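Local coordinates for Sts-2 protein (Mus musculus, PDB 3D4I) that contains an acid-dependent histidine-phosphatase domain and probably counters CBL-mediated down-regulation of activated receptor tyrosine kinases at the cell surface, at residues 81-85 and 253-257; 13-17 and 205-210. One frame throughout, in Å; residues are numbered along the deposited sequence.

Overall arrangement
Alternating side chains let one strand pack against elements on both sides of a sheet, and the central strand 11-16 illustrates this. In the α/β phosphatase domain it lies between the parallel strand 196-201 and the antiparallel strand 236-241. Contact 2 uses the face to which Val14 points, meeting residues 205-210; Leu13 points to the other face and reaches contact 1, whose two segments come from helix 69-85 and the loop following strand 248-251. The contact centres lie about 16 Å apart, yet Leu13 CD2 is 4.0 Å from Leu82 CD2 and Leu13 CD1 is 4.0 Å from Pro254 CD. Along the chain the segments alternate, 13-17, 81-85, 205-210, 253-257, tying distant sequence regions into one domain.

Contact 1 of 2, residues 81-85 and 253-257; sequences ALLDS and PPVKT
An apolar contact between a helix and an irregular loop joins residues 81-85 of helix 69-85 to residues 253-257, which follow the edge strand 248-251. No hydrogen bond crosses it, and 195 Å² is buried in all. The helical backbone runs past a bend in the loop: Pro254 has phi/psi of -70/-8, after which Val255 (-134/157) and Lys256 (-74/167) are extended. The CA atoms of Ala81 and Val255 are 6.2 Å apart, those of Ser85 and Pro254 6.8 Å. Val255 directs its CA-to-CB bond toward the helix and, in the m rotamer, brings CG1 to 3.5 Å from both Ala81 C and Leu82 N, and 3.7 Å from Ala81 CB. In this α/β histidine-phosphatase fold, helices cover the central sheet, and Leu82 faces both strand 11-16 and helix 98-111. With chi1 m and chi2 t, it brings CD2 to 3.9 Å from Pro254 CG and equally 3.9 Å from Val255 CG1. Ser85 takes chi1 p and turns OG back to Leu82 O (2.7 Å hydrogen bond), while its CB sits 3.7 Å from Pro254 O. The second subunit adjoins this region: Asp84 forms a salt bridge with Arg49 of that chain, and Thr257 OG1 a hydrogen bond with its Asp44.

Contact 2 of 2, residues 13-17 and 205-210; sequences LVIRH and ALDSCT. Unlike the reference sequence in segment 13-17: Ile15 (reference Val).
Val14 and Leu206 dominate this buried contact between strand 11-16, which leads into the RHG signature of the histidine phosphatases at Arg16 and His17, and the short helix 205-208 with the turn after it. The strand is extended (Val14 phi/psi -95/129), so Val14 points at the helix while Leu13 and Ile15 point away. The CA atoms of Val14 and Leu206 stand 5.8 Å apart. With chi1 t, Val14 sends CG1 to 3.8 Å from Ala205 O, 3.9 Å from Leu206 N and 4.1 Å from Ala205 CB, and CG2 to 3.8 Å from Thr210 CG2 and 4.4 Å from Cys209 CB. A single valine thus fits against the start of the helix, backbone included, and the turn that follows it. Leu206 (chi1 m, chi2 p) starts sideways but bends its end to the strand: CD1 is 3.9 Å from Val14 CG1, 4.0 Å from Arg16 N and 4.2 Å from Arg16 CB. Beyond this apolar patch, Arg16 NE hydrogen-bonds Ser203, and Arg16 NH1 reaches His17 O at 3.2 Å. The turn is secured by Cys209 N to Ala205 O (2.9 Å) and by a hydrogen bond from Thr210 OG1 to Leu206 O at 2.7 Å.

Contact 1 of 2, residues 81-85 and 253-257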
ATOM      1  N   ALA A  81       2.303   0.422 -12.949  1.00 17.89           N
ATOM      2  CA  ALA A  81       1.470  -0.311 -13.921  1.00 18.45           C
ATOM      3  C   ALA A  81       1.376   0.454 -15.245  1.00 18.86           C
ATOM      4  O   ALA A  81       1.471  -0.142 -16.326  1.00 18.80           O
ATOM      5  CB  ALA A  81       0.071  -0.590 -13.360  1.00 18.51           C
ATOM      6  N   LEU A  82       1.200   1.775 -15.162  1.00 18.71           N
ATOM      7  CA  LEU A  82       1.220   2.606 -16.359  1.00 18.36           C
ATOM      8  C   LEU A  82       2.520   2.458 -17.126  1.00 19.22           C
ATOM      9  O   LEU A  82       2.485   2.297 -18.352  1.00 19.36           O
ATOM     10  CB  LEU A  82       0.939   4.081 -16.042  1.00 17.70           C
ATOM     11  CG  LEU A  82      -0.544   4.362 -15.781  1.00 18.38           C
ATOM     12  CD1 LEU A  82      -0.737   5.685 -15.029  1.00 20.19           C
ATOM     13  CD2 LEU A  82      -1.379   4.325 -17.128  1.00 18.74           C
ATOM     14  N   LEU A  83       3.654   2.506 -16.429  1.00 19.83           N
ATOM     15  CA  LEU A  83       4.946   2.210 -17.082  1.00 21.04           C
ATOM     16  C   LEU A  83       4.933   0.846 -17.783  1.00 21.87           C
ATOM     17  O   LEU A  83       5.296   0.748 -18.967  1.00 21.48           O
ATOM     18  CB  LEU A  83       6.147   2.308 -16.109  1.00 20.63           C
ATOM     19  CG  LEU A  83       7.535   2.209 -16.763  1.00 20.84           C
ATOM     20  CD1 LEU A  83       7.737   3.364 -17.760  1.00 21.84           C
ATOM     21  CD2 LEU A  83       8.658   2.190 -15.728  1.00 21.10           C
ATOM     22  N   ASP A  84       4.513  -0.191 -17.050  1.00 21.97           N
ATOM     23  CA  ASP A  84       4.467  -1.566 -17.562  1.00 22.85           C
ATOM     24  C   ASP A  84       3.599  -1.695 -18.823  1.00 23.14           C
ATOM     25  O   ASP A  84       3.912  -2.461 -19.750  1.00 22.97           O
ATOM     26  CB  ASP A  84       3.950  -2.512 -16.466  1.00 23.39           C
ATOM     27  CG  ASP A  84       4.964  -2.731 -15.328  1.00 24.82           C
ATOM     28  OD1 ASP A  84       6.131  -2.271 -15.417  1.00 22.69           O
ATOM     29  OD2 ASP A  84       4.569  -3.364 -14.323  1.00 24.96           O
ATOM     30  N   SER A  85       2.515  -0.925 -18.868  1.00 22.88           N
ATOM     31  CA  SER A  85       1.573  -0.985 -19.986  1.00 22.98           C
ATOM     32  C   SER A  85       2.117  -0.444 -21.322  1.00 23.22           C
ATOM     33  O   SER A  85       1.531  -0.703 -22.379  1.00 23.79           O
ATOM     34  CB  SER A  85       0.289  -0.251 -19.631  1.00 22.92           C
ATOM     35  OG  SER A  85       0.477   1.146 -19.766  1.00 21.77           O
ATOM     36  N   PRO A 253      -9.792   1.283 -19.005  1.00 22.62           N
ATOM     37  CA  PRO A 253      -8.492   1.903 -18.641  1.00 21.56           C
ATOM     38  C   PRO A 253      -7.295   1.012 -19.004  1.00 20.74           C
ATOM     39  O   PRO A 253      -7.442  -0.214 -19.017  1.00 20.57           O
ATOM     40  CB  PRO A 253      -8.603   2.085 -17.119  1.00 22.39           C
ATOM     41  CG  PRO A 253     -10.090   2.227 -16.864  1.00 21.67           C
ATOM     42  CD  PRO A 253     -10.724   1.253 -17.864  1.00 22.85           C
ATOM     43  N   PRO A 254      -6.128   1.617 -19.315  1.00 20.32           N
ATOM     44  CA  PRO A 254      -4.941   0.868 -19.750  1.00 20.61           C
ATOM     45  C   PRO A 254      -4.287   0.040 -18.636  1.00 20.54           C
ATOM     46  O   PRO A 254      -3.360  -0.706 -18.898  1.00 20.48           O
ATOM     47  CB  PRO A 254      -3.973   1.976 -20.181  1.00 20.77           C
ATOM     48  CG  PRO A 254      -4.357   3.148 -19.348  1.00 21.71           C
ATOM     49  CD  PRO A 254      -5.867   3.072 -19.290  1.00 20.81           C
ATOM     50  N   VAL A 255      -4.748   0.209 -17.404  1.00 20.22           N
ATOM     51  CA  VAL A 255      -4.206  -0.566 -16.282  1.00 20.80           C
ATOM     52  C   VAL A 255      -5.340  -1.102 -15.426  1.00 20.17           C
ATOM     53  O   VAL A 255      -6.440  -0.551 -15.439  1.00 20.41           O
ATOM     54  CB  VAL A 255      -3.177   0.233 -15.426  1.00 21.31           C
ATOM     55  CG1 VAL A 255      -1.937   0.538 -16.232  1.00 21.86           C
ATOM     56  CG2 VAL A 255      -3.758   1.493 -14.865  1.00 21.83           C
ATOM     57  N   LYS A 256      -5.077  -2.174 -14.687  1.00 19.90           N
ATOM     58  CA  LYS A 256      -6.126  -2.835 -13.895  1.00 19.67           C
ATOM     59  C   LYS A 256      -6.503  -2.055 -12.653  1.00 19.40           C
ATOM     60  O   LYS A 256      -5.786  -1.126 -12.262  1.00 18.47           O
ATOM     61  CB  LYS A 256      -5.663  -4.235 -13.493  1.00 19.41           C
ATOM     62  CG  LYS A 256      -5.214  -5.079 -14.659  1.00 21.61           C
ATOM     63  CD  LYS A 256      -6.381  -5.503 -15.530  1.00 27.12           C
ATOM     64  CE  LYS A 256      -5.909  -6.578 -16.514  1.00 30.63           C
ATOM     65  NZ  LYS A 256      -7.053  -7.159 -17.272  1.00 34.57           N
ATOM     66  N   THR A 257      -7.622  -2.453 -12.041  1.00 18.95           N
ATOM     67  CA  THR A 257      -8.011  -1.987 -10.711  1.00 19.55           C
ATOM     68  C   THR A 257      -7.020  -2.458  -9.637  1.00 18.32           C
ATOM     69  O   THR A 257      -6.184  -3.299  -9.887  1.00 17.81           O
ATOM     70  CB  THR A 257      -9.391  -2.538 -10.318  1.00 19.86           C
ATOM     71  OG1 THR A 257      -9.417  -3.965 -10.500  1.00 21.71           O
ATOM     72  CG2 THR A 257     -10.443  -1.923 -11.184  1.00 22.89           C
TER

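Contact 2 of 2, residues 13-17 and 205-210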
ATOM      1  N   LEU A  13      -7.364  10.145 -19.192  1.00 17.36           N
ATOM      2  CA  LEU A  13      -7.444   9.139 -18.135  1.00 16.00           C
ATOM      3  C   LEU A  13      -7.637   9.885 -16.831  1.00 15.71           C
ATOM      4  O   LEU A  13      -6.729  10.570 -16.344  1.00 14.99           O
ATOM      5  CB  LEU A  13      -6.176   8.268 -18.093  1.00 16.59           C
ATOM      6  CG  LEU A  13      -6.149   7.150 -17.032  1.00 14.52           C
ATOM      7  CD1 LEU A  13      -7.285   6.141 -17.231  1.00 17.19           C
ATOM      8  CD2 LEU A  13      -4.773   6.451 -17.096  1.00 16.07           C
ATOM      9  N   VAL A  14      -8.848   9.777 -16.301  1.00 14.73           N
ATOM     10  CA  VAL A  14      -9.221  10.506 -15.107  1.00 15.43           C
ATOM     11  C   VAL A  14      -8.991   9.539 -13.970  1.00 15.66           C
ATOM     12  O   VAL A  14      -9.443   8.393 -14.035  1.00 15.33           O
ATOM     13  CB  VAL A  14     -10.691  10.947 -15.123  1.00 15.85           C
ATOM     14  CG1 VAL A  14     -11.002  11.761 -13.855  1.00 15.40           C
ATOM     15  CG2 VAL A  14     -10.978  11.810 -16.380  1.00 17.03           C
ATOM     16  N   ILE A  15      -8.261  10.018 -12.968  1.00 15.61           N
ATOM     17  CA  ILE A  15      -7.724   9.202 -11.888  1.00 15.01           C
ATOM     18  C   ILE A  15      -8.048   9.859 -10.542  1.00 15.53           C
ATOM     19  O   ILE A  15      -7.695  11.035 -10.310  1.00 16.16           O
ATOM     20  CB  ILE A  15      -6.174   9.061 -12.032  1.00 15.08           C
ATOM     21  CG1 ILE A  15      -5.816   8.426 -13.395  1.00 14.52           C
ATOM     22  CG2 ILE A  15      -5.585   8.137 -10.919  1.00 14.45           C
ATOM     23  CD1 ILE A  15      -4.347   8.439 -13.723  1.00 15.66           C
ATOM     24  N   ARG A  16      -8.656   9.083  -9.641  1.00 15.63           N
ATOM     25  CA  ARG A  16      -8.913   9.554  -8.289  1.00 15.84           C
ATOM     26  C   ARG A  16      -7.641   9.502  -7.436  1.00 15.13           C
ATOM     27  O   ARG A  16      -6.811   8.588  -7.564  1.00 14.98           O
ATOM     28  CB  ARG A  16     -10.050   8.770  -7.614  1.00 16.17           C
ATOM     29  CG  ARG A  16     -10.593   9.470  -6.343  1.00 20.18           C
ATOM     30  CD  ARG A  16     -10.922   8.364  -5.310  1.00 27.83           C
ATOM     31  NE  ARG A  16     -11.592   8.816  -4.089  1.00 24.94           N
ATOM     32  CZ  ARG A  16     -11.064   8.728  -2.876  1.00 29.71           C
ATOM     33  NH1 ARG A  16      -9.812   8.229  -2.677  1.00 23.59           N
ATOM     34  NH2 ARG A  16     -11.801   9.155  -1.846  1.00 32.25           N
ATOM     35  N   HIS A  17      -7.480  10.496  -6.578  1.00 14.62           N
ATOM     36  CA  HIS A  17      -6.332  10.548  -5.695  1.00 14.26           C
ATOM     37  C   HIS A  17      -6.282   9.293  -4.802  1.00 14.40           C
ATOM     38  O   HIS A  17      -7.290   8.615  -4.597  1.00 14.36           O
ATOM     39  CB  HIS A  17      -6.397  11.831  -4.828  1.00 14.22           C
ATOM     40  CG  HIS A  17      -7.649  11.941  -4.002  1.00 15.67           C
ATOM     41  ND1 HIS A  17      -7.863  11.198  -2.860  1.00 14.37           N
ATOM     42  CD2 HIS A  17      -8.748  12.722  -4.155  1.00 14.40           C
ATOM     43  CE1 HIS A  17      -9.043  11.517  -2.347  1.00 15.06           C
ATOM     44  NE2 HIS A  17      -9.599  12.439  -3.116  1.00 14.88           N
ATOM     45  N   ALA A 205     -14.916  13.885 -10.387  1.00 17.41           N
ATOM     46  CA  ALA A 205     -14.377  14.167 -11.707  1.00 17.44           C
ATOM     47  C   ALA A 205     -14.499  12.990 -12.686  1.00 17.60           C
ATOM     48  O   ALA A 205     -14.505  13.207 -13.904  1.00 16.82           O
ATOM     49  CB  ALA A 205     -12.917  14.636 -11.613  1.00 16.59           C
ATOM     50  N   LEU A 206     -14.549  11.753 -12.181  1.00 17.92           N
ATOM     51  CA  LEU A 206     -14.675  10.604 -13.084  1.00 18.41           C
ATOM     52  C   LEU A 206     -15.977  10.689 -13.885  1.00 18.91           C
ATOM     53  O   LEU A 206     -16.046  10.164 -14.991  1.00 20.59           O
ATOM     54  CB  LEU A 206     -14.543   9.248 -12.378  1.00 17.94           C
ATOM     55  CG  LEU A 206     -13.101   8.717 -12.208  1.00 19.64           C
ATOM     56  CD1 LEU A 206     -12.422   9.407 -11.051  1.00 15.66           C
ATOM     57  CD2 LEU A 206     -13.085   7.215 -11.992  1.00 19.33           C
ATOM     58  N   ASP A 207     -16.970  11.379 -13.327  1.00 19.23           N
ATOM     59  CA  ASP A 207     -18.225  11.668 -14.028  1.00 19.82           C
ATOM     60  C   ASP A 207     -18.192  13.047 -14.724  1.00 19.39           C
ATOM     61  O   ASP A 207     -18.423  13.164 -15.940  1.00 18.81           O
ATOM     62  CB  ASP A 207     -19.428  11.578 -13.071  1.00 19.68           C
ATOM     63  CG  ASP A 207     -20.770  11.597 -13.811  1.00 22.06           C
ATOM     64  OD1 ASP A 207     -21.002  10.687 -14.633  1.00 22.58           O
ATOM     65  OD2 ASP A 207     -21.609  12.487 -13.560  1.00 25.49           O
ATOM     66  N   SER A 208     -17.907  14.086 -13.956  1.00 19.29           N
ATOM     67  CA  SER A 208     -18.022  15.451 -14.463  1.00 19.87           C
ATOM     68  C   SER A 208     -16.984  15.850 -15.514  1.00 19.88           C
ATOM     69  O   SER A 208     -17.228  16.782 -16.267  1.00 20.10           O
ATOM     70  CB  SER A 208     -17.995  16.450 -13.309  1.00 20.02           C
ATOM     71  OG  SER A 208     -16.694  16.510 -12.779  1.00 21.70           O
ATOM     72  N   CYS A 209     -15.833  15.179 -15.545  1.00 19.32           N
ATOM     73  CA  CYS A 209     -14.798  15.476 -16.539  1.00 20.02           C
ATOM     74  C   CYS A 209     -14.856  14.571 -17.781  1.00 19.85           C
ATOM     75  O   CYS A 209     -14.094  14.759 -18.745  1.00 21.03           O
ATOM     76  CB  CYS A 209     -13.396  15.514 -15.897  1.00 19.60           C
ATOM     77  SG  CYS A 209     -13.206  16.873 -14.693  1.00 21.46           S
ATOM     78  N   THR A 210     -15.758  13.591 -17.771  1.00 20.52           N
ATOM     79  CA  THR A 210     -15.871  12.653 -18.897  1.00 20.11           C
ATOM     80  C   THR A 210     -17.164  12.849 -19.667  1.00 20.43           C
ATOM     81  O   THR A 210     -17.141  12.840 -20.893  1.00 19.54           O
ATOM     82  CB  THR A 210     -15.701  11.161 -18.485  1.00 20.35           C
ATOM     83  OG1 THR A 210     -16.716  10.793 -17.547  1.00 20.44           O
ATOM     84  CG2 THR A 210     -14.328  10.934 -17.845  1.00 20.61           C
TER